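Local coordinates for protein peroxinectin A (Dictyostelium discoideum, PDB 6ERC) that reduces hydrogen peroxide while oxidising phenolic donors, and as a secreted haem peroxidase also has iodide and thiocyanate peroxidase activity, at residues Ile223-Leu226 and Leu227-His231; Ala491-Ile494 and Lys495-Thr498; Pro47-Ala50 and Ile51-Ile54; Lys96-Lys99 and Cys100-Tyr103. All blocks are in the same frame, centred on the assembly; numbering follows the deposited sequence.

Contact 1: Ile223-Leu226 and Leu227-His231; sequences IHTL and LLRDH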
ATOM      1  N   ILE A 223       2.066   8.330  10.433  1.00 50.42           N
ATOM      2  CA  ILE A 223       3.180   8.532   9.513  1.00 51.82           C
ATOM      3  C   ILE A 223       2.975   9.811   8.714  1.00 53.99           C
ATOM      4  O   ILE A 223       3.913  10.591   8.513  1.00 54.04           O
ATOM      5  CB  ILE A 223       3.359   7.307   8.596  1.00 50.83           C
ATOM      6  CG1 ILE A 223       3.751   6.082   9.431  1.00 51.67           C
ATOM      7  CG2 ILE A 223       4.422   7.593   7.533  1.00 50.47           C
ATOM      8  CD1 ILE A 223       3.868   4.785   8.646  1.00 50.01           C
ATOM      9  N   HIS A 224       1.750  10.049   8.243  1.00 54.37           N
ATOM     10  CA  HIS A 224       1.457  11.313   7.577  1.00 56.21           C
ATOM     11  C   HIS A 224       1.846  12.488   8.462  1.00 55.69           C
ATOM     12  O   HIS A 224       2.490  13.439   8.010  1.00 55.75           O
ATOM     13  CB  HIS A 224      -0.027  11.393   7.219  1.00 55.64           C
ATOM     14  CG  HIS A 224      -0.422  10.532   6.062  1.00 56.98           C
ATOM     15  ND1 HIS A 224      -0.408   9.155   6.119  1.00 57.57           N
ATOM     16  CD2 HIS A 224      -0.853  10.854   4.819  1.00 57.88           C
ATOM     17  CE1 HIS A 224      -0.809   8.666   4.959  1.00 57.26           C
ATOM     18  NE2 HIS A 224      -1.086   9.676   4.154  1.00 56.92           N
ATOM     19  N   THR A 225       1.470  12.426   9.740  1.00 54.40           N
ATOM     20  CA  THR A 225       1.696  13.548  10.644  1.00 54.26           C
ATOM     21  C   THR A 225       3.183  13.846  10.795  1.00 55.73           C
ATOM     22  O   THR A 225       3.613  14.998  10.671  1.00 56.90           O
ATOM     23  CB  THR A 225       1.064  13.247  12.004  1.00 54.47           C
ATOM     24  OG1 THR A 225      -0.333  12.982  11.835  1.00 54.68           O
ATOM     25  CG2 THR A 225       1.239  14.420  12.960  1.00 55.62           C
ATOM     26  N   LEU A 226       3.988  12.817  11.062  1.00 55.33           N
ATOM     27  CA  LEU A 226       5.396  13.050  11.364  1.00 54.88           C
ATOM     28  C   LEU A 226       6.128  13.642  10.168  1.00 56.52           C
ATOM     29  O   LEU A 226       6.970  14.534  10.328  1.00 58.49           O
ATOM     30  CB  LEU A 226       6.066  11.751  11.814  1.00 53.33           C
ATOM     31  CG  LEU A 226       5.500  11.063  13.062  1.00 54.16           C
ATOM     32  CD1 LEU A 226       6.431   9.947  13.517  1.00 54.41           C
ATOM     33  CD2 LEU A 226       5.255  12.042  14.203  1.00 54.82           C
ATOM     34  N   LEU A 227       5.824  13.167   8.958  1.00 53.54           N
ATOM     35  CA  LEU A 227       6.487  13.715   7.780  1.00 56.85           C
ATOM     36  C   LEU A 227       6.002  15.124   7.472  1.00 57.45           C
ATOM     37  O   LEU A 227       6.730  15.907   6.851  1.00 55.54           O
ATOM     38  CB  LEU A 227       6.272  12.800   6.575  1.00 55.79           C
ATOM     39  CG  LEU A 227       6.948  11.430   6.644  1.00 55.32           C
ATOM     40  CD1 LEU A 227       6.708  10.656   5.352  1.00 54.50           C
ATOM     41  CD2 LEU A 227       8.443  11.552   6.921  1.00 55.17           C
ATOM     42  N   LEU A 228       4.783  15.464   7.892  1.00 57.07           N
ATOM     43  CA  LEU A 228       4.337  16.847   7.795  1.00 57.07           C
ATOM     44  C   LEU A 228       5.084  17.726   8.791  1.00 59.15           C
ATOM     45  O   LEU A 228       5.530  18.828   8.446  1.00 58.52           O
ATOM     46  CB  LEU A 228       2.830  16.929   8.032  1.00 57.47           C
ATOM     47  CG  LEU A 228       1.909  16.366   6.947  1.00 56.94           C
ATOM     48  CD1 LEU A 228       0.474  16.340   7.448  1.00 57.08           C
ATOM     49  CD2 LEU A 228       2.006  17.170   5.665  1.00 58.08           C
ATOM     50  N   ARG A 229       5.233  17.254  10.031  1.00 57.86           N
ATOM     51  CA  ARG A 229       6.031  17.979  11.013  1.00 59.08           C
ATOM     52  C   ARG A 229       7.461  18.156  10.521  1.00 59.09           C
ATOM     53  O   ARG A 229       8.019  19.259  10.572  1.00 58.48           O
ATOM     54  CB  ARG A 229       6.016  17.237  12.348  1.00 57.98           C
ATOM     55  CG  ARG A 229       4.670  17.219  13.042  1.00 58.01           C
ATOM     56  CD  ARG A 229       4.733  16.394  14.314  1.00 55.96           C
ATOM     57  NE  ARG A 229       3.453  16.350  15.006  1.00 55.48           N
ATOM     58  CZ  ARG A 229       3.238  15.694  16.140  1.00 56.49           C
ATOM     59  NH1 ARG A 229       4.223  15.019  16.717  1.00 55.30           N
ATOM     60  NH2 ARG A 229       2.035  15.711  16.699  1.00 57.85           N
ATOM     61  N   ASP A 230       8.071  17.071  10.042  1.00 58.71           N
ATOM     62  CA  ASP A 230       9.430  17.149   9.520  1.00 58.97           C
ATOM     63  C   ASP A 230       9.511  18.099   8.333  1.00 59.66           C
ATOM     64  O   ASP A 230      10.547  18.737   8.118  1.00 60.18           O
ATOM     65  CB  ASP A 230       9.913  15.753   9.126  1.00 59.10           C
ATOM     66  CG  ASP A 230      11.425  15.638   9.112  1.00 58.72           C
ATOM     67  OD1 ASP A 230      12.056  15.994  10.128  1.00 58.21           O
ATOM     68  OD2 ASP A 230      11.983  15.169   8.095  1.00 59.73           O
ATOM     69  N   HIS A 231       8.433  18.208   7.555  1.00 58.49           N
ATOM     70  CA  HIS A 231       8.419  19.142   6.436  1.00 60.39           C
ATOM     71  C   HIS A 231       8.435  20.584   6.931  1.00 60.96           C
ATOM     72  O   HIS A 231       9.280  21.385   6.517  1.00 58.88           O
ATOM     73  CB  HIS A 231       7.194  18.893   5.556  1.00 58.64           C
ATOM     74  CG  HIS A 231       7.040  19.886   4.448  1.00 59.82           C
ATOM     75  ND1 HIS A 231       6.429  21.109   4.622  1.00 61.21           N
ATOM     76  CD2 HIS A 231       7.429  19.842   3.152  1.00 59.86           C
ATOM     77  CE1 HIS A 231       6.444  21.773   3.480  1.00 61.23           C
ATOM     78  NE2 HIS A 231       7.044  21.026   2.571  1.00 60.10           N
TER

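Contact 2: Ala491-Ile494 and Lys495-Thr498; sequences AEVI and KRTT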
ATOM      1  N   ALA A 491      13.965   5.943  12.456  1.00 55.90           N
ATOM      2  CA  ALA A 491      13.932   6.089  13.907  1.00 56.23           C
ATOM      3  C   ALA A 491      14.266   7.512  14.329  1.00 57.46           C
ATOM      4  O   ALA A 491      13.669   8.043  15.272  1.00 57.13           O
ATOM      5  CB  ALA A 491      14.902   5.103  14.556  1.00 56.78           C
ATOM      6  N   GLU A 492      15.223   8.144  13.646  1.00 57.96           N
ATOM      7  CA  GLU A 492      15.614   9.503  14.005  1.00 59.57           C
ATOM      8  C   GLU A 492      14.594  10.535  13.543  1.00 57.36           C
ATOM      9  O   GLU A 492      14.433  11.572  14.196  1.00 59.35           O
ATOM     10  CB  GLU A 492      16.995   9.821  13.425  1.00 59.89           C
ATOM     11  CG  GLU A 492      18.140   9.150  14.172  1.00 59.39           C
ATOM     12  CD  GLU A 492      18.225   9.585  15.626  1.00 61.47           C
ATOM     13  OE1 GLU A 492      17.741  10.694  15.945  1.00 60.53           O
ATOM     14  OE2 GLU A 492      18.766   8.818  16.449  1.00 62.24           O
ATOM     15  N   VAL A 493      13.899  10.281  12.434  1.00 55.04           N
ATOM     16  CA  VAL A 493      12.802  11.159  12.043  1.00 56.26           C
ATOM     17  C   VAL A 493      11.727  11.163  13.123  1.00 57.20           C
ATOM     18  O   VAL A 493      11.119  12.200  13.414  1.00 55.99           O
ATOM     19  CB  VAL A 493      12.231  10.733  10.678  1.00 55.99           C
ATOM     20  CG1 VAL A 493      11.052  11.614  10.296  1.00 56.21           C
ATOM     21  CG2 VAL A 493      13.308  10.792   9.603  1.00 56.27           C
ATOM     22  N   ILE A 494      11.477  10.001  13.733  1.00 56.75           N
ATOM     23  CA  ILE A 494      10.480   9.910  14.798  1.00 55.90           C
ATOM     24  C   ILE A 494      10.878  10.805  15.963  1.00 54.94           C
ATOM     25  O   ILE A 494      10.063  11.572  16.490  1.00 55.37           O
ATOM     26  CB  ILE A 494      10.303   8.444  15.242  1.00 54.42           C
ATOM     27  CG1 ILE A 494       9.625   7.635  14.136  1.00 54.56           C
ATOM     28  CG2 ILE A 494       9.478   8.351  16.522  1.00 54.03           C
ATOM     29  CD1 ILE A 494       9.739   6.132  14.306  1.00 53.73           C
ATOM     30  N   LYS A 495      12.139  10.715  16.387  1.00 57.15           N
ATOM     31  CA  LYS A 495      12.611  11.529  17.503  1.00 58.39           C
ATOM     32  C   LYS A 495      12.523  13.013  17.172  1.00 57.77           C
ATOM     33  O   LYS A 495      12.076  13.820  17.994  1.00 59.59           O
ATOM     34  CB  LYS A 495      14.046  11.141  17.849  1.00 58.54           C
ATOM     35  CG  LYS A 495      14.216   9.696  18.286  1.00 58.98           C
ATOM     36  CD  LYS A 495      15.691   9.333  18.392  1.00 59.90           C
ATOM     37  CE  LYS A 495      15.894   7.878  18.779  1.00 59.35           C
ATOM     38  NZ  LYS A 495      17.339   7.540  18.887  1.00 60.02           N
ATOM     39  N   ARG A 496      12.951  13.391  15.966  1.00 57.03           N
ATOM     40  CA  ARG A 496      12.903  14.791  15.556  1.00 57.83           C
ATOM     41  C   ARG A 496      11.491  15.355  15.602  1.00 58.16           C
ATOM     42  O   ARG A 496      11.312  16.559  15.824  1.00 58.94           O
ATOM     43  CB  ARG A 496      13.469  14.936  14.143  1.00 58.53           C
ATOM     44  CG  ARG A 496      14.943  15.265  14.099  1.00 60.04           C
ATOM     45  CD  ARG A 496      15.642  14.661  12.888  1.00 59.27           C
ATOM     46  NE  ARG A 496      14.850  14.726  11.661  1.00 57.13           N
ATOM     47  CZ  ARG A 496      15.354  14.542  10.444  1.00 58.23           C
ATOM     48  NH1 ARG A 496      16.650  14.299  10.286  1.00 58.25           N
ATOM     49  NH2 ARG A 496      14.567  14.609   9.381  1.00 57.32           N
ATOM     50  N   THR A 497      10.478  14.515  15.397  1.00 57.03           N
ATOM     51  CA  THR A 497       9.116  14.980  15.166  1.00 56.40           C
ATOM     52  C   THR A 497       8.167  14.660  16.313  1.00 55.40           C
ATOM     53  O   THR A 497       6.967  14.922  16.193  1.00 56.44           O
ATOM     54  CB  THR A 497       8.576  14.374  13.873  1.00 56.11           C
ATOM     55  OG1 THR A 497       8.659  12.947  13.948  1.00 57.23           O
ATOM     56  CG2 THR A 497       9.377  14.859  12.675  1.00 56.50           C
ATOM     57  N   THR A 498       8.662  14.111  17.418  1.00 55.66           N
ATOM     58  CA  THR A 498       7.810  13.700  18.522  1.00 57.18           C
ATOM     59  C   THR A 498       8.276  14.340  19.820  1.00 56.99           C
ATOM     60  O   THR A 498       9.413  14.802  19.941  1.00 59.60           O
ATOM     61  CB  THR A 498       7.793  12.174  18.683  1.00 56.92           C
ATOM     62  OG1 THR A 498       9.137  11.686  18.777  1.00 56.05           O
ATOM     63  CG2 THR A 498       7.095  11.526  17.505  1.00 54.83           C
TER

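Contact 3: Pro47-Ala50 and Ile51-Ile54; sequences PSRA and ISNI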
ATOM      1  N   PRO A  47     -15.916 -19.382  -5.788  1.00 61.90           N
ATOM      2  CA  PRO A  47     -16.014 -17.925  -5.638  1.00 61.10           C
ATOM      3  C   PRO A  47     -15.039 -17.396  -4.594  1.00 59.93           C
ATOM      4  O   PRO A  47     -14.491 -18.139  -3.777  1.00 58.48           O
ATOM      5  CB  PRO A  47     -17.467 -17.704  -5.203  1.00 62.33           C
ATOM      6  CG  PRO A  47     -18.189 -18.929  -5.641  1.00 62.55           C
ATOM      7  CD  PRO A  47     -17.202 -20.047  -5.530  1.00 60.51           C
ATOM      8  N   SER A  48     -14.839 -16.075  -4.626  1.00 62.07           N
ATOM      9  CA  SER A  48     -13.842 -15.444  -3.762  1.00 60.63           C
ATOM     10  C   SER A  48     -14.145 -15.697  -2.288  1.00 59.45           C
ATOM     11  O   SER A  48     -13.263 -16.099  -1.522  1.00 58.22           O
ATOM     12  CB  SER A  48     -13.778 -13.943  -4.048  1.00 59.22           C
ATOM     13  OG  SER A  48     -13.461 -13.696  -5.407  1.00 58.35           O
ATOM     14  N   ARG A  49     -15.393 -15.468  -1.873  1.00 59.51           N
ATOM     15  CA  ARG A  49     -15.733 -15.613  -0.461  1.00 60.34           C
ATOM     16  C   ARG A  49     -15.560 -17.050   0.016  1.00 61.47           C
ATOM     17  O   ARG A  49     -15.279 -17.282   1.198  1.00 60.67           O
ATOM     18  CB  ARG A  49     -17.165 -15.134  -0.217  1.00 60.94           C
ATOM     19  CG  ARG A  49     -17.669 -15.326   1.211  1.00 61.61           C
ATOM     20  CD  ARG A  49     -16.758 -14.686   2.250  1.00 59.77           C
ATOM     21  NE  ARG A  49     -17.300 -14.845   3.597  1.00 60.64           N
ATOM     22  CZ  ARG A  49     -16.640 -14.563   4.718  1.00 60.51           C
ATOM     23  NH1 ARG A  49     -15.395 -14.106   4.673  1.00 61.03           N
ATOM     24  NH2 ARG A  49     -17.228 -14.746   5.892  1.00 61.91           N
ATOM     25  N   ALA A  50     -15.726 -18.026  -0.878  1.00 62.31           N
ATOM     26  CA  ALA A  50     -15.469 -19.413  -0.507  1.00 61.57           C
ATOM     27  C   ALA A  50     -13.981 -19.640  -0.274  1.00 58.82           C
ATOM     28  O   ALA A  50     -13.581 -20.190   0.759  1.00 58.33           O
ATOM     29  CB  ALA A  50     -16.001 -20.353  -1.589  1.00 61.29           C
ATOM     30  N   ILE A  51     -13.144 -19.215  -1.222  1.00 58.36           N
ATOM     31  CA  ILE A  51     -11.700 -19.324  -1.038  1.00 59.94           C
ATOM     32  C   ILE A  51     -11.273 -18.606   0.234  1.00 59.56           C
ATOM     33  O   ILE A  51     -10.347 -19.047   0.926  1.00 58.69           O
ATOM     34  CB  ILE A  51     -10.955 -18.770  -2.269  1.00 59.07           C
ATOM     35  CG1 ILE A  51     -11.332 -19.543  -3.537  1.00 60.38           C
ATOM     36  CG2 ILE A  51      -9.450 -18.817  -2.047  1.00 58.94           C
ATOM     37  CD1 ILE A  51     -10.899 -21.000  -3.550  1.00 60.03           C
ATOM     38  N   SER A  52     -11.931 -17.492   0.562  1.00 58.37           N
ATOM     39  CA  SER A  52     -11.609 -16.771   1.789  1.00 59.11           C
ATOM     40  C   SER A  52     -11.875 -17.636   3.014  1.00 58.83           C
ATOM     41  O   SER A  52     -11.027 -17.748   3.906  1.00 58.23           O
ATOM     42  CB  SER A  52     -12.418 -15.474   1.858  1.00 59.58           C
ATOM     43  OG  SER A  52     -12.150 -14.766   3.054  1.00 58.24           O
ATOM     44  N   ASN A  53     -13.051 -18.261   3.072  1.00 59.14           N
ATOM     45  CA  ASN A  53     -13.393 -19.086   4.226  1.00 61.00           C
ATOM     46  C   ASN A  53     -12.505 -20.321   4.311  1.00 60.01           C
ATOM     47  O   ASN A  53     -12.121 -20.741   5.408  1.00 59.65           O
ATOM     48  CB  ASN A  53     -14.866 -19.491   4.162  1.00 60.20           C
ATOM     49  CG  ASN A  53     -15.800 -18.326   4.413  1.00 61.10           C
ATOM     50  OD1 ASN A  53     -15.552 -17.493   5.285  1.00 62.62           O
ATOM     51  ND2 ASN A  53     -16.880 -18.257   3.646  1.00 60.92           N
ATOM     52  N   ILE A  54     -12.164 -20.917   3.167  1.00 59.01           N
ATOM     53  CA  ILE A  54     -11.417 -22.171   3.184  1.00 61.48           C
ATOM     54  C   ILE A  54      -9.964 -21.922   3.568  1.00 59.00           C
ATOM     55  O   ILE A  54      -9.405 -22.619   4.422  1.00 60.65           O
ATOM     56  CB  ILE A  54     -11.525 -22.882   1.821  1.00 61.66           C
ATOM     57  CG1 ILE A  54     -12.958 -23.380   1.590  1.00 60.93           C
ATOM     58  CG2 ILE A  54     -10.552 -24.061   1.741  1.00 59.80           C
ATOM     59  CD1 ILE A  54     -13.257 -23.751   0.153  1.00 59.71           C
TER

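Contact 4: Lys96-Lys99 and Cys100-Tyr103; sequences KVPK and CDQY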
ATOM      1  N   LYS A  96     -20.213 -12.858  -4.394  1.00 64.55           N
ATOM      2  CA  LYS A  96     -21.263 -13.775  -3.978  1.00 64.28           C
ATOM      3  C   LYS A  96     -20.935 -14.367  -2.613  1.00 63.27           C
ATOM      4  O   LYS A  96     -19.802 -14.785  -2.359  1.00 61.23           O
ATOM      5  CB  LYS A  96     -21.436 -14.885  -5.015  1.00 64.70           C
ATOM      6  CG  LYS A  96     -22.103 -14.428  -6.304  1.00 65.22           C
ATOM      7  CD  LYS A  96     -22.357 -15.596  -7.248  1.00 65.44           C
ATOM      8  CE  LYS A  96     -23.161 -15.161  -8.464  1.00 65.82           C
ATOM      9  NZ  LYS A  96     -23.295 -16.250  -9.472  1.00 67.02           N
ATOM     10  N   VAL A  97     -21.928 -14.390  -1.733  1.00 63.98           N
ATOM     11  CA  VAL A  97     -21.806 -14.987  -0.409  1.00 64.27           C
ATOM     12  C   VAL A  97     -22.362 -16.408  -0.482  1.00 65.55           C
ATOM     13  O   VAL A  97     -23.530 -16.575  -0.866  1.00 66.44           O
ATOM     14  CB  VAL A  97     -22.547 -14.163   0.653  1.00 65.20           C
ATOM     15  CG1 VAL A  97     -22.472 -14.843   2.018  1.00 64.12           C
ATOM     16  CG2 VAL A  97     -21.976 -12.754   0.721  1.00 64.70           C
ATOM     17  N   PRO A  98     -21.587 -17.434  -0.142  1.00 64.39           N
ATOM     18  CA  PRO A  98     -22.152 -18.785  -0.084  1.00 63.68           C
ATOM     19  C   PRO A  98     -23.364 -18.836   0.835  1.00 64.55           C
ATOM     20  O   PRO A  98     -23.401 -18.184   1.879  1.00 64.75           O
ATOM     21  CB  PRO A  98     -20.995 -19.630   0.458  1.00 63.51           C
ATOM     22  CG  PRO A  98     -19.775 -18.885   0.068  1.00 63.87           C
ATOM     23  CD  PRO A  98     -20.138 -17.435   0.122  1.00 62.96           C
ATOM     24  N   LYS A  99     -24.362 -19.621   0.437  1.00 66.76           N
ATOM     25  CA  LYS A  99     -25.569 -19.742   1.241  1.00 67.74           C
ATOM     26  C   LYS A  99     -25.216 -20.222   2.643  1.00 67.98           C
ATOM     27  O   LYS A  99     -24.372 -21.105   2.820  1.00 67.35           O
ATOM     28  CB  LYS A  99     -26.558 -20.703   0.575  1.00 69.42           C
ATOM     29  CG  LYS A  99     -27.959 -20.669   1.179  1.00 69.68           C
ATOM     30  CD  LYS A  99     -28.944 -21.550   0.419  1.00 70.50           C
ATOM     31  CE  LYS A  99     -28.696 -23.032   0.663  1.00 71.99           C
ATOM     32  NZ  LYS A  99     -29.789 -23.890   0.112  1.00 71.24           N
ATOM     33  N   CYS A 100     -25.852 -19.612   3.645  1.00 68.25           N
ATOM     34  CA  CYS A 100     -25.686 -19.956   5.055  1.00 68.28           C
ATOM     35  C   CYS A 100     -24.368 -19.465   5.640  1.00 64.99           C
ATOM     36  O   CYS A 100     -23.969 -19.913   6.719  1.00 64.91           O
ATOM     37  CB  CYS A 100     -25.807 -21.466   5.290  1.00 67.09           C
ATOM     38  SG  CYS A 100     -27.390 -22.175   4.827  1.00 72.08           S
ATOM     39  N   ASP A 101     -23.673 -18.552   4.968  1.00 66.14           N
ATOM     40  CA  ASP A 101     -22.436 -18.021   5.526  1.00 64.82           C
ATOM     41  C   ASP A 101     -22.715 -17.387   6.884  1.00 64.83           C
ATOM     42  O   ASP A 101     -23.580 -16.515   7.010  1.00 65.03           O
ATOM     43  CB  ASP A 101     -21.816 -16.999   4.574  1.00 63.62           C
ATOM     44  CG  ASP A 101     -20.438 -16.536   5.030  1.00 64.14           C
ATOM     45  OD1 ASP A 101     -20.332 -15.936   6.121  1.00 62.64           O
ATOM     46  OD2 ASP A 101     -19.455 -16.785   4.298  1.00 62.20           O
ATOM     47  N   GLN A 102     -21.984 -17.839   7.905  1.00 64.33           N
ATOM     48  CA  GLN A 102     -22.238 -17.385   9.268  1.00 64.86           C
ATOM     49  C   GLN A 102     -21.970 -15.896   9.451  1.00 64.58           C
ATOM     50  O   GLN A 102     -22.537 -15.288  10.364  1.00 64.34           O
ATOM     51  CB  GLN A 102     -21.388 -18.187  10.255  1.00 65.10           C
ATOM     52  CG  GLN A 102     -21.651 -19.685  10.236  1.00 65.11           C
ATOM     53  CD  GLN A 102     -23.093 -20.026  10.552  1.00 66.64           C
ATOM     54  OE1 GLN A 102     -23.728 -19.372  11.375  1.00 67.62           O
ATOM     55  NE2 GLN A 102     -23.620 -21.052   9.889  1.00 68.88           N
ATOM     56  N   TYR A 103     -21.129 -15.293   8.611  1.00 63.92           N
ATOM     57  CA  TYR A 103     -20.794 -13.883   8.758  1.00 66.03           C
ATOM     58  C   TYR A 103     -21.615 -12.967   7.862  1.00 65.14           C
ATOM     59  O   TYR A 103     -21.767 -11.785   8.193  1.00 65.91           O
ATOM     60  CB  TYR A 103     -19.303 -13.656   8.467  1.00 63.24           C
ATOM     61  CG  TYR A 103     -18.387 -14.401   9.412  1.00 63.73           C
ATOM     62  CD1 TYR A 103     -17.993 -15.707   9.144  1.00 63.82           C
ATOM     63  CD2 TYR A 103     -17.924 -13.803  10.574  1.00 62.01           C
ATOM     64  CE1 TYR A 103     -17.160 -16.392  10.008  1.00 63.17           C
ATOM     65  CE2 TYR A 103     -17.092 -14.479  11.442  1.00 61.98           C
ATOM     66  CZ  TYR A 103     -16.713 -15.772  11.155  1.00 63.14           C
ATOM     67  OH  TYR A 103     -15.886 -16.447  12.020  1.00 64.92           O
TER

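Contact 1: Ile223-Leu226 and Leu227-His231
Arg229 runs alongside Thr225, one turn earlier in the helix, the two side chains pointing the same way. The methyl CG2 of Thr225 approaches NE of Arg229 to 3.6 Å. It can do so because CG2 stands opposite the backbone N about the first torsion, which turns OG1 the other way, where it bonds to the carbonyl of Leu221. From a neighbouring position Leu226 reaches the same guanidinium obliquely, its CD2 4.0 Å from NH1 of Arg229. The arginine chain, extended from CG to NE, passes the two methyls before its charged end reaches Glu342, the carbonyl of Asp183 and the carbonyl of Thr497. On another side of the helix, Leu227 CD1 packs loosely against Ile223 CG2 at 4.4 Å.

Beneath these side chains runs a regular alpha-helical ladder in the long helix 218-241 of the animal haem peroxidase fold. Arg229 N donates to Thr225 O at 2.9 Å, and Asp230 N to Leu226 O at 2.8 Å with an N-H...O angle of 168°. Leu227 N and Leu228 N continue the pattern to Ile223 O and His224 O.

Further out, Ile223 and Leu227 rest on Phe78 of helix 70-80, while Leu227 also meets Ile262 of helix 247-275. Asp230 forms salt bridges with Arg233 and Arg496. The ring of His224, whose ND1 is bonded to the carbonyl of Leu220, packs edge-to-face with Phe78 and comes within about 5 Å of the side chain of His81, the predicted proton acceptor.

Contact 2: Ala491-Ile494 and Lys495-Thr498
The guanidinium of Arg496 carries Val493 on one face: the methyl CG2 sits 4.0 Å above the plane, displaced toward the rim near NH2. Bends at the second and third torsions of Arg496 bring the group back over this methyl, and its charged end is held by the carbonyl of Glu486 and by Asp230. The carboxylate of Glu492 is approached differently. NZ of the extended Lys495 forms a salt bridge to its OE2 at 3.1 Å, coming from above the carboxylate plane, 46° out of it.

Two threonines turn their hydroxyls back onto carbonyls of the preceding turn. OG1 of Thr497 donates to Val493 O at 2.6 Å, chi1 of 56° setting the hydroxyl between its own backbone N and carbonyl carbon. Thr498 OG1 also lies against Ile494 O, at a distance too short to be trusted in detail, while the same carbonyl receives Thr497 N from above its plane. Helix 490-497 of this animal haem peroxidase lies against three others: Ile494, Thr497 and Thr498 touch Leu226 of helix 218-241, Ile494 meets Ile345 of helix 342-350, and Val493 and Arg496 reach Gln261 of helix 247-275.

Contact 3: Pro47-Ala50 and Ile51-Ile54
Arg49 and Asn53 make a polar contact one turn apart at the start of helix 48-56, an early helix of the animal haem peroxidase fold, with Pro47 in the N-cap position. The amide oxygen OD1 of Asn53 stands over the centre of one face of the Arg49 guanidinium, 3.2 Å from CZ, and the two flat groups are inclined by 69°. Because OD1 lies over the plane, it does not take a hydrogen bond from this arginine; the approach is instead probably electrostatic, a partial negative charge set over a positive one. The arginine reaches this place with CG opposite its backbone N (chi1 176°) and a bend at chi2.

The N-H groups of the guanidinium point to other partners: Asp378 from NH1, Asp101 from NE and Asn366 from NH2. Asn53 is held on both ends of its amide, OD1 accepting from Arg365 and ND2 donating to Asp101. A leucine in place of Arg49 would probably leave Asp101 and Asp378 without this shared positive partner and the oxygen of Asn53 without the cation beneath it. Ser52 contributes to the same network, its OG bonding to Asp378 and Arg365.

Behind the side chains, Ile51 N donates to Pro47 O at 3.1 Å in a nearly straight bond (172°), with the proline carbonyl as the first acceptor of the helical series. Asn53 N then donates to Arg49 O at 3.1 Å. On another side of the helix, the carbonyl of Ala50 receives Ile54 N at 2.9 Å, and CG1 of Ile54 lies 3.4 Å from that same Ala50 O.

Contact 4: Lys96-Lys99 and Cys100-Tyr103
Val97 and Asp101 face each other across a type II beta turn, Pro98 to Asp101, in the loop that follows strand 91-96 and precedes strand 113-124. The apolar part of the contact is small. The methyl CG1 of Val97 comes to 3.4 Å from CB of Asp101, the two side chains crossing at about a right angle.

Hydrogen bonding closes the turn and extends it. Asp101 N donates to Pro98 O at 3.1 Å, and Cys100 takes the positive phi of 75° that a type II turn needs at its third position. The backbone N of Cys100 hydrogen-bonds to OD2 of Asp105. Directly afterwards Asp101 OD1 accepts Tyr103 N at 2.7 Å, nearly along the C-O bond, which makes an Asx turn; the same oxygen also receives Phe104 N.

Charge and covalent links tie the loop to its surroundings. Asp101 OD2 forms a salt bridge with Arg49 and accepts from Asn53, both on helix 48-56, so the two oxygens of one carboxylate divide their work between loop and helix. With an alanine in place of Asp101, Arg49 would probably be left with one carboxylate partner fewer, Asn53 ND2 without this acceptor, and the N-H groups of Tyr103 and Phe104 without the oxygen that fixes the Asx turn. Cys100 is joined to Cys108 by a disulfide. Here SG stands opposite the carbonyl carbon of Cys100 (chi1 -61°), passing 4.0 Å from CG of Lys99.

Along the chain the order is contact 3, contact 4, contact 1, contact 2, and in space they form two pairs on opposite sides of the molecule's centre. Contacts 3 and 4, with centres about 10 Å apart, join helix 48-56 to the loop after strand 91-96. Contacts 1 and 2, likewise about 10 Å apart, bring the C-terminal helix 490-497 onto helix 218-241, segments far apart in sequence. Between the pairs the centres are 39 to 46 Å apart, with no touching atoms. In each pair short local arrangements of side chains thus also supply the charged groups that join separate pieces of one haem peroxidase chain.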